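Local coordinates for protein polysaccharide Lyase Family 6 (Bacteroides cellulosilyticus, PDB 6QPS) that degrades alginate as a calcium-binding family 6 polysaccharide lyase specific for mannuronic acid, probably by beta-elimination, at residues A[236-241]-A[260-265]; A[284-289]-A[309-314]. All blocks are in the same frame, centred on the assembly; numbering follows the deposited sequence.

Contact 1 (A[236-241]-A[260-265]); sequences FFRCSG and FYESAG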
# COMPACT_ATOMS: atom_id res chain seq x y z
N PHE A 236 3.55 7.65 0.79
CA PHE A 236 2.16 7.87 0.38
C PHE A 236 1.85 9.34 0.69
O PHE A 236 1.81 9.73 1.86
CB PHE A 236 1.22 6.91 1.10
CG PHE A 236 1.52 5.46 0.80
CD1 PHE A 236 2.53 4.81 1.48
CD2 PHE A 236 0.86 4.79 -0.20
CE1 PHE A 236 2.85 3.49 1.18
CE2 PHE A 236 1.18 3.47 -0.50
CZ PHE A 236 2.18 2.84 0.18
N PHE A 237 1.65 10.15 -0.35
CA PHE A 237 1.52 11.61 -0.24
C PHE A 237 0.16 12.04 -0.77
O PHE A 237 -0.11 11.92 -1.97
CB PHE A 237 2.66 12.24 -1.06
CG PHE A 237 2.62 13.74 -1.23
CD1 PHE A 237 2.09 14.32 -2.37
CD2 PHE A 237 3.19 14.57 -0.27
CE1 PHE A 237 2.10 15.71 -2.55
CE2 PHE A 237 3.20 15.96 -0.44
CZ PHE A 237 2.66 16.53 -1.56
N ARG A 238 -0.70 12.51 0.13
CA ARG A 238 -2.02 13.00 -0.27
C ARG A 238 -2.81 11.92 -1.00
O ARG A 238 -3.60 12.20 -1.92
CB ARG A 238 -1.90 14.31 -1.05
CG ARG A 238 -1.28 15.38 -0.17
CD ARG A 238 -1.08 16.66 -0.90
NE ARG A 238 -0.60 17.70 0.01
CZ ARG A 238 -0.15 18.89 -0.36
NH1 ARG A 238 -0.09 19.21 -1.65
NH2 ARG A 238 0.25 19.75 0.57
N CYS A 239 -2.67 10.67 -0.52
CA CYS A 239 -3.45 9.54 -1.05
C CYS A 239 -4.79 9.52 -0.34
O CYS A 239 -4.90 8.97 0.77
CB CYS A 239 -2.71 8.22 -0.87
SG CYS A 239 -1.07 8.13 -1.66
N SER A 240 -5.81 10.10 -0.96
CA SER A 240 -7.05 10.45 -0.27
C SER A 240 -8.28 10.02 -1.05
O SER A 240 -9.35 10.61 -0.93
CB SER A 240 -7.09 11.95 0.04
OG SER A 240 -5.95 12.27 0.83
N GLY A 241 -8.15 8.95 -1.83
CA GLY A 241 -9.30 8.49 -2.60
C GLY A 241 -10.43 7.93 -1.76
O GLY A 241 -11.61 8.07 -2.12
N PHE A 260 3.18 7.83 5.60
CA PHE A 260 1.82 8.20 5.17
C PHE A 260 1.61 9.67 5.53
O PHE A 260 1.43 10.00 6.70
CB PHE A 260 0.78 7.30 5.83
CG PHE A 260 0.99 5.83 5.54
CD1 PHE A 260 1.82 5.05 6.35
CD2 PHE A 260 0.43 5.22 4.43
CE1 PHE A 260 2.03 3.70 6.08
CE2 PHE A 260 0.64 3.88 4.16
CZ PHE A 260 1.44 3.13 4.99
N TYR A 261 1.66 10.54 4.52
CA TYR A 261 1.71 11.99 4.72
C TYR A 261 0.47 12.64 4.14
O TYR A 261 0.23 12.56 2.92
CB TYR A 261 2.96 12.55 4.03
CG TYR A 261 3.18 14.05 4.12
CD1 TYR A 261 2.60 14.93 3.19
CD2 TYR A 261 4.00 14.60 5.10
CE1 TYR A 261 2.83 16.29 3.25
CE2 TYR A 261 4.24 15.96 5.17
CZ TYR A 261 3.63 16.81 4.25
OH TYR A 261 3.85 18.17 4.28
N GLU A 262 -0.29 13.32 5.00
CA GLU A 262 -1.50 14.06 4.59
C GLU A 262 -2.45 13.20 3.74
O GLU A 262 -3.05 13.69 2.79
CB GLU A 262 -1.13 15.35 3.85
CG GLU A 262 -0.48 16.40 4.75
CD GLU A 262 -0.29 17.75 4.08
OE1 GLU A 262 -0.49 17.89 2.85
OE2 GLU A 262 0.08 18.70 4.81
N SER A 263 -2.59 11.92 4.11
CA SER A 263 -3.34 10.96 3.30
C SER A 263 -4.62 10.58 4.03
O SER A 263 -4.57 10.01 5.13
CB SER A 263 -2.48 9.72 3.02
OG SER A 263 -1.42 10.02 2.10
N ALA A 264 -5.77 10.84 3.39
CA ALA A 264 -7.09 10.65 4.02
C ALA A 264 -7.56 9.20 3.98
O ALA A 264 -8.63 8.88 3.45
CB ALA A 264 -8.12 11.57 3.37
N GLY A 265 -6.79 8.34 4.61
CA GLY A 265 -7.14 6.94 4.78
C GLY A 265 -6.14 6.30 5.73
O GLY A 265 -5.35 7.00 6.37
O HOH W 1 -5.56 14.70 2.15
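Phe236 and Phe260 leave adjacent parallel strands side by side and point the same way, their ring planes only 11° apart but slid so far that the rings barely overlap. Phe260 CE2 comes over one face of the Phe236 ring, 3.4 Å from Phe236 CD1. On the opposite surface of the strands Phe237 and Tyr261 repeat the arrangement more loosely, touching at Phe237 CD2 and Tyr261 CD1 (3.5 Å). Both have CG anti to the backbone N (chi1 173° and 180°), which sends their rings out alongside each other toward helix 454-465; Tyr261 OH bonds to Asn466 O. Beyond the strand ends Arg238 and Glu262 also run in step. The extended arginine meets the carboxylate side-on, and a single oxygen, Glu262 OE1, takes NE of Arg238 at 2.8 Å and NH2 of Arg238 at 3.0 Å, in the guanidinium plane. Phe237 CZ sits over one face of that guanidinium, toward its rim, while Glu262 OE2 is held by His285. Nearly straight backbone bonds run from Tyr261 N to Phe236 O and from Arg238 N to Tyr261 O. Where the strands end, serines take over: Cys239 N donates to Ser263 OG (3.0 Å), itself the second donor to Tyr261 O, from above the carbonyl plane, and Ala264 N bonds to Ser240 OG at 2.9 Å. A water joins Ser240 OG to Glu262 O. With Phe201 and Phe282 stacked beyond Phe236 and Phe260, the inward rings form an aromatic ladder, the like-on-like stacking characteristic of the right-handed parallel beta-helix of this lyase family.

Contact 2 (A[284-289]-A[309-314]); sequences GHNLRG and DVRSFG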
# COMPACT_ATOMS: atom_id res chain seq x y z
N GLY A 284 -0.32 13.26 9.80
CA GLY A 284 -1.62 13.61 9.24
C GLY A 284 -1.90 15.10 9.10
O GLY A 284 -2.80 15.48 8.35
N HIS A 285 -1.19 15.94 9.84
CA HIS A 285 -1.45 17.39 9.84
C HIS A 285 -2.91 17.71 10.18
O HIS A 285 -3.44 18.77 9.78
CB HIS A 285 -1.01 18.09 8.54
CG HIS A 285 0.47 18.30 8.46
ND1 HIS A 285 1.14 18.45 7.26
CD2 HIS A 285 1.41 18.42 9.43
CE1 HIS A 285 2.43 18.60 7.50
NE2 HIS A 285 2.62 18.62 8.80
N ASN A 286 -3.55 16.82 10.93
CA ASN A 286 -4.93 17.01 11.39
C ASN A 286 -5.93 17.17 10.25
O ASN A 286 -7.00 17.76 10.41
CB ASN A 286 -5.07 18.19 12.37
CG ASN A 286 -4.32 17.96 13.67
OD1 ASN A 286 -4.50 16.92 14.31
ND2 ASN A 286 -3.45 18.89 14.04
N LEU A 287 -5.63 16.61 9.09
CA LEU A 287 -6.50 16.76 7.92
C LEU A 287 -7.63 15.73 7.90
O LEU A 287 -7.52 14.63 8.46
CB LEU A 287 -5.67 16.65 6.64
CG LEU A 287 -4.62 17.74 6.42
CD1 LEU A 287 -3.92 17.49 5.10
CD2 LEU A 287 -5.24 19.15 6.47
N ARG A 288 -8.73 16.12 7.25
CA ARG A 288 -9.93 15.31 7.14
C ARG A 288 -9.60 13.90 6.69
O ARG A 288 -8.87 13.70 5.72
CB ARG A 288 -10.84 15.97 6.09
CG ARG A 288 -12.20 15.34 5.96
CD ARG A 288 -12.95 15.93 4.77
NE ARG A 288 -13.20 17.35 4.94
CZ ARG A 288 -13.69 18.13 3.99
NH1 ARG A 288 -13.97 17.60 2.79
NH2 ARG A 288 -13.89 19.40 4.24
N GLY A 289 -10.12 12.91 7.41
CA GLY A 289 -10.04 11.52 6.99
C GLY A 289 -8.71 10.81 7.23
O GLY A 289 -8.63 9.60 6.99
N ASP A 309 -1.20 13.15 14.62
CA ASP A 309 -2.16 14.14 14.13
C ASP A 309 -3.08 13.57 13.05
O ASP A 309 -3.34 14.24 12.04
CB ASP A 309 -1.46 15.39 13.59
CG ASP A 309 -0.71 16.18 14.64
OD1 ASP A 309 -1.00 16.06 15.86
OD2 ASP A 309 0.20 16.96 14.23
N VAL A 310 -3.58 12.34 13.24
CA VAL A 310 -4.59 11.79 12.33
C VAL A 310 -5.96 11.98 12.98
O VAL A 310 -6.09 11.87 14.20
CB VAL A 310 -4.34 10.32 11.96
CG1 VAL A 310 -3.01 10.20 11.22
CG2 VAL A 310 -4.36 9.39 13.16
N ARG A 311 -6.98 12.25 12.17
CA ARG A 311 -8.26 12.69 12.72
C ARG A 311 -9.37 11.66 12.73
O ARG A 311 -10.34 11.84 13.48
CB ARG A 311 -8.73 13.96 12.01
CG ARG A 311 -7.86 15.17 12.39
CD ARG A 311 -8.25 15.82 13.73
NE ARG A 311 -8.26 14.90 14.87
CZ ARG A 311 -7.18 14.49 15.53
NH1 ARG A 311 -5.96 14.89 15.19
NH2 ARG A 311 -7.31 13.65 16.54
N SER A 312 -9.27 10.58 11.95
CA SER A 312 -10.31 9.56 11.96
C SER A 312 -10.12 8.54 13.09
O SER A 312 -11.03 8.35 13.90
CB SER A 312 -10.38 8.87 10.60
OG SER A 312 -11.30 7.79 10.63
N PHE A 313 -9.00 7.84 13.10
CA PHE A 313 -8.61 6.95 14.20
C PHE A 313 -7.10 6.83 14.13
O PHE A 313 -6.52 6.88 13.04
CB PHE A 313 -9.27 5.54 14.17
CG PHE A 313 -9.01 4.80 12.89
CD1 PHE A 313 -7.87 4.07 12.71
CD2 PHE A 313 -9.93 4.86 11.86
CE1 PHE A 313 -7.64 3.44 11.51
CE2 PHE A 313 -9.70 4.22 10.67
CZ PHE A 313 -8.54 3.53 10.49
N GLY A 314 -6.46 6.64 15.28
CA GLY A 314 -5.04 6.31 15.34
C GLY A 314 -4.85 4.81 15.28
O GLY A 314 -4.08 4.30 14.46
O HOH W 2 1.16 16.08 11.71
O HOH W 3 -1.94 19.17 16.61
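Asn286 reaches from the 284-289 turn across to Asp309 and Arg311. Its CB lies against the aliphatic part of Arg311, 4.1 Å from Arg311 CG. A chi1 of -65° sets Asn286 CG anti to the carbonyl carbon and brings the amide obliquely across the Asp309 side chain, the amide and carboxylate planes turned 39° against each other. At the end of the branch OD1 rests 3.5 Å from Asp309 CB and accepts a weak, bent hydrogen bond at 2.7 Å from Arg311 NH1, in the arginine conformer described here, one of two deposited; that NH1 also bonds to Asn354 O. The other branch, ND2, donates to a water that in turn gives a weak bond to Asp309 OD1. Gly284 to Leu287 form a type I' beta turn, His285 and Asn286 both at positive phi, which lets one coil of the parallel beta-helix leave strand 276-283 and turn toward strand 291-295. The turn is held to the next coil by Asn286 N, which donates to Asp309 O at 2.8 Å in the carbonyl plane (142° at the hydrogen). The same oxygen receives a CA-H contact from Gly284 CA at 3.3 Å, where a side chain would collide with it. A second water spans the coils, accepting from His285 N at 3.0 Å and donating to Asp309 OD2 at 2.8 Å. Asp309 OD1 is itself hydrogen-bonded by Asn354 ND2. With an alanine in place of Asp309, both waters would probably lose their acceptor on this coil and Asn354 ND2 its carboxylate mate. Farther along, Leu287 O and Arg311 N each bond to Thr290 OG1.

Overall arrangement
From the N terminus, the chain leaves strand 230-237, makes one circuit through strand 244-249, and returns along strand 254-261, where contact 1 closes the loop. It then runs on through strands 266-271 and 276-283 to 284-289, and after a further circuit contact 2 joins that turn to 309-314. The two loops follow in series, neither nesting nor crossing, and tie successive coils of one beta-helix at the same kind of corner. Between them, 260-265 and 284-289 touch directly, Leu287 packing on Glu262 and Ala264 CB against Arg288 O. The C-terminal residues after helix 454-465 reach both contacts, with Arg467 O hydrogen-bonded to His285 NE2.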